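Local coordinates for caspase-3 (Porites astreoides, PDB 6WI4), which is a caspase, a cysteine protease that probably cuts proteins after aspartate during apoptosis in the coral, at residues Ala63-Arg66 against Arg67-Glu71; Lys113-Thr116 against Thr117-Gly120. All coordinates share one frame; numbering follows the deposited sequence.

Both contacts are local, and they differ in hydrogen-bond spacing, i+4 to i in a regular helix and i+3 to i in a loop turn. Contact 1 lies within helix 62-73, where the longer spacing repeats and one face is buried while the other carries charged side chains. Contact 2 belongs to the loop between helix 105-110 and strand 123-128, where two of the shorter bonds make a brief 3-10 turn bridged by a water. Each is part buried and part surface. Charge pairing belongs to the first contact; the second relies on a thiol, hydroxyls and carbonyls. Their centres lie about 17 Å apart and their nearest atoms about 8 Å, so they do not touch.

Contact 1 (Ala63-Arg66 against Arg67-Glu71); sequences AEIR and RITKE
Arg-66 O is gripped twice, by Lys-70 N at 2.9 Å and by the hydroxyl Thr-69 OG1, also at 2.9 Å. Both donors come from the same face of the carbonyl plane, but the amide makes a C=O...donor angle of 157° and the hydroxyl one of 112°. Thr-69 can reach back in this way because its first torsion (chi1 64°) sets OG1 between its own N and carbonyl carbon, the crowded position, and the hydroxyl thus spends its proton on the preceding turn of the helix. The same rotation brings CG2 to within 3.2 Å of Ile-65 O.

The other three carbonyls of 63-66 are satisfied in regular alpha-helical order. Arg-67 N donates to Ala-63 O, Ile-68 N to Glu-64 O at 2.9 Å, and Thr-69 N to Ile-65 O at 3.0 Å. Ile-68 CG1 also rests against Glu-64 O, 3.3 Å away. On the outer side, Arg-67 NE donates to Glu-71 OE2 at 2.8 Å, a salt bridge one turn apart; the carboxylate stands at the edge of the guanidinium, in its plane, while the donor approaches OE2 from above the carboxylate plane. Glu-64 OE1 instead accepts from Thr-61 N, just before the helix.

Ile-65 and Thr-69 face inward, touching Leu-108 of helix 105-110 and, respectively, Ile-87 and Phe-85 of strand 83-88. Helix 62-73 is thereby packed against the central sheet and helix 105-110, with Met-103 of strand 101-104 meeting both Ile-65 and Arg-66.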
# COMPACT_ATOMS: atom_id res chain seq x y z
N ALA A 63 -17.93 1.71 -5.03
CA ALA A 63 -18.82 0.69 -4.50
C ALA A 63 -18.15 -0.68 -4.53
O ALA A 63 -18.31 -1.49 -3.61
CB ALA A 63 -20.13 0.68 -5.28
N GLU A 64 -17.38 -0.95 -5.59
CA GLU A 64 -16.69 -2.23 -5.69
C GLU A 64 -15.56 -2.33 -4.67
O GLU A 64 -15.35 -3.40 -4.10
CB GLU A 64 -16.16 -2.42 -7.10
CG GLU A 64 -17.30 -2.70 -8.08
CD GLU A 64 -16.88 -2.64 -9.53
OE1 GLU A 64 -15.94 -1.89 -9.86
OE2 GLU A 64 -17.53 -3.34 -10.34
N ILE A 65 -14.85 -1.23 -4.42
CA ILE A 65 -13.82 -1.23 -3.38
C ILE A 65 -14.46 -1.54 -2.03
O ILE A 65 -13.96 -2.37 -1.26
CB ILE A 65 -13.07 0.11 -3.36
CG1 ILE A 65 -12.27 0.30 -4.65
CG2 ILE A 65 -12.12 0.17 -2.17
CD1 ILE A 65 -11.70 1.69 -4.82
N ARG A 66 -15.59 -0.89 -1.73
CA ARG A 66 -16.28 -1.15 -0.47
C ARG A 66 -16.76 -2.60 -0.40
O ARG A 66 -16.67 -3.23 0.66
CB ARG A 66 -17.46 -0.18 -0.31
CG ARG A 66 -17.04 1.28 -0.13
CD ARG A 66 -18.18 2.12 0.44
NE ARG A 66 -17.73 3.47 0.78
CZ ARG A 66 -17.87 4.52 -0.02
NH1 ARG A 66 -17.42 5.71 0.36
NH2 ARG A 66 -18.47 4.38 -1.20
N ARG A 67 -17.22 -3.15 -1.52
CA ARG A 67 -17.64 -4.55 -1.53
C ARG A 67 -16.46 -5.47 -1.20
O ARG A 67 -16.60 -6.40 -0.39
CB ARG A 67 -18.24 -4.92 -2.89
CG ARG A 67 -18.57 -6.42 -3.03
CD ARG A 67 -19.04 -6.79 -4.44
NE ARG A 67 -19.08 -8.25 -4.62
CZ ARG A 67 -19.71 -8.89 -5.60
NH1 ARG A 67 -19.65 -10.22 -5.67
NH2 ARG A 67 -20.40 -8.22 -6.53
N ILE A 68 -15.30 -5.21 -1.80
CA ILE A 68 -14.12 -6.03 -1.52
C ILE A 68 -13.75 -5.95 -0.05
O ILE A 68 -13.49 -6.97 0.60
CB ILE A 68 -12.95 -5.60 -2.42
CG1 ILE A 68 -13.25 -5.93 -3.88
CG2 ILE A 68 -11.68 -6.33 -2.02
CD1 ILE A 68 -12.40 -5.15 -4.87
N THR A 69 -13.72 -4.74 0.51
CA THR A 69 -13.32 -4.63 1.91
C THR A 69 -14.33 -5.31 2.83
O THR A 69 -13.93 -5.95 3.81
CB THR A 69 -13.11 -3.17 2.31
OG1 THR A 69 -14.35 -2.45 2.22
CG2 THR A 69 -12.09 -2.53 1.39
N LYS A 70 -15.62 -5.23 2.51
CA LYS A 70 -16.62 -5.93 3.31
C LYS A 70 -16.45 -7.44 3.22
O LYS A 70 -16.54 -8.14 4.24
CB LYS A 70 -18.04 -5.53 2.89
CG LYS A 70 -19.11 -6.30 3.67
CD LYS A 70 -20.50 -5.74 3.47
CE LYS A 70 -21.49 -6.47 4.37
NZ LYS A 70 -22.86 -5.90 4.28
N GLU A 71 -16.19 -7.96 2.02
CA GLU A 71 -15.96 -9.39 1.89
C GLU A 71 -14.73 -9.84 2.68
O GLU A 71 -14.72 -10.96 3.21
CB GLU A 71 -15.82 -9.76 0.41
CG GLU A 71 -17.12 -9.53 -0.34
CD GLU A 71 -17.03 -9.72 -1.84
OE1 GLU A 71 -15.90 -9.77 -2.39
OE2 GLU A 71 -18.10 -9.82 -2.46

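Contact 2 (Lys113-Thr116 against Thr117-Gly120); sequences KDCT and TLVG
Peptide carbonyls are the flat groups by which Cys-115 and Thr-116 meet Leu-118 and Val-119, and each is approached over a face. Leu-118 N stands 45° above the carbonyl plane of Cys-115 and donates to Cys-115 O at 3.0 Å. Val-119 N lies further over its acceptor, 66° out of the plane of the Thr-116 carbonyl, and is 3.2 Å from Thr-116 O. These two successive i+3 to i bonds define a turn of 3-10 helix. A water donates to Thr-116 O and, at 2.8 Å, to Val-119 O, so that Thr-116 O has two donors.

Among the side chains, Cys-115 SG lies anti to its backbone N (chi1 162°) and thus comes alongside Leu-118, 3.8 Å from CD1, as apolar packing. Thr-117 OG1 is 4.0 Å from the same sulfur, but its hydrogen bond is with His-77 N. The side chains of Thr-116 and Thr-117 cross obliquely, Thr-117 CG2 resting 4.0 Å from Thr-116 OG1. Val-119 CG2 meets Thr-116 O at 3.5 Å. Replacing Thr-117 with an alanine here would probably leave His-77 N without its mate and open a gap beside the sulfur and beside Asn-76 and Thr-78.

Beyond the turn, Lys-121 NZ bonds to Thr-117 O and Lys-123 NZ to Leu-118 O. The chemistry is thus mainly that of carbonyl oxygens met by amides, water and lysine ammonium groups, with one thiol-leucine contact on the buried side; this is consistent with a turn set by its own backbone bonds and held from outside by the two lysines and, through the Thr-117 hydroxyl, by His-77.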
# COMPACT_ATOMS: atom_id res chain seq x y z
N LYS A 113 -11.20 -2.77 12.10
CA LYS A 113 -10.91 -2.64 13.52
C LYS A 113 -11.80 -3.55 14.36
O LYS A 113 -11.44 -3.85 15.51
CB LYS A 113 -11.08 -1.19 13.97
N ASP A 114 -12.93 -4.00 13.82
CA ASP A 114 -13.88 -4.85 14.52
C ASP A 114 -14.02 -6.21 13.85
O ASP A 114 -15.06 -6.86 13.98
CB ASP A 114 -15.24 -4.17 14.62
CG ASP A 114 -15.15 -2.78 15.23
OD1 ASP A 114 -14.67 -2.67 16.38
OD2 ASP A 114 -15.55 -1.81 14.56
N CYS A 115 -13.00 -6.65 13.12
CA CYS A 115 -13.01 -7.97 12.50
C CYS A 115 -12.35 -8.91 13.50
O CYS A 115 -11.13 -8.90 13.69
CB CYS A 115 -12.30 -7.94 11.14
SG CYS A 115 -11.76 -9.52 10.42
N THR A 116 -13.17 -9.72 14.18
CA THR A 116 -12.73 -10.39 15.40
C THR A 116 -11.58 -11.35 15.14
O THR A 116 -10.68 -11.50 15.98
CB THR A 116 -13.91 -11.11 16.05
OG1 THR A 116 -14.40 -12.11 15.16
CG2 THR A 116 -15.02 -10.14 16.36
N THR A 117 -11.58 -12.01 13.98
CA THR A 117 -10.56 -13.01 13.70
C THR A 117 -9.24 -12.41 13.24
O THR A 117 -8.30 -13.16 12.98
CB THR A 117 -11.07 -14.03 12.66
OG1 THR A 117 -11.55 -13.35 11.50
CG2 THR A 117 -12.19 -14.87 13.26
N LEU A 118 -9.13 -11.08 13.16
CA LEU A 118 -7.85 -10.43 12.95
C LEU A 118 -7.33 -9.72 14.19
O LEU A 118 -6.28 -9.08 14.13
CB LEU A 118 -7.93 -9.43 11.79
CG LEU A 118 -7.95 -10.07 10.40
CD1 LEU A 118 -8.16 -9.00 9.33
CD2 LEU A 118 -6.69 -10.86 10.14
N VAL A 119 -8.05 -9.78 15.32
CA VAL A 119 -7.55 -9.12 16.52
C VAL A 119 -6.22 -9.75 16.92
O VAL A 119 -6.06 -10.97 16.92
CB VAL A 119 -8.59 -9.21 17.65
CG1 VAL A 119 -8.00 -8.73 18.98
CG2 VAL A 119 -9.81 -8.37 17.28
N GLY A 120 -5.25 -8.89 17.23
CA GLY A 120 -3.92 -9.33 17.59
C GLY A 120 -3.02 -9.63 16.42
O GLY A 120 -1.84 -9.94 16.62
O HOH W 1 -8.07 -12.88 16.71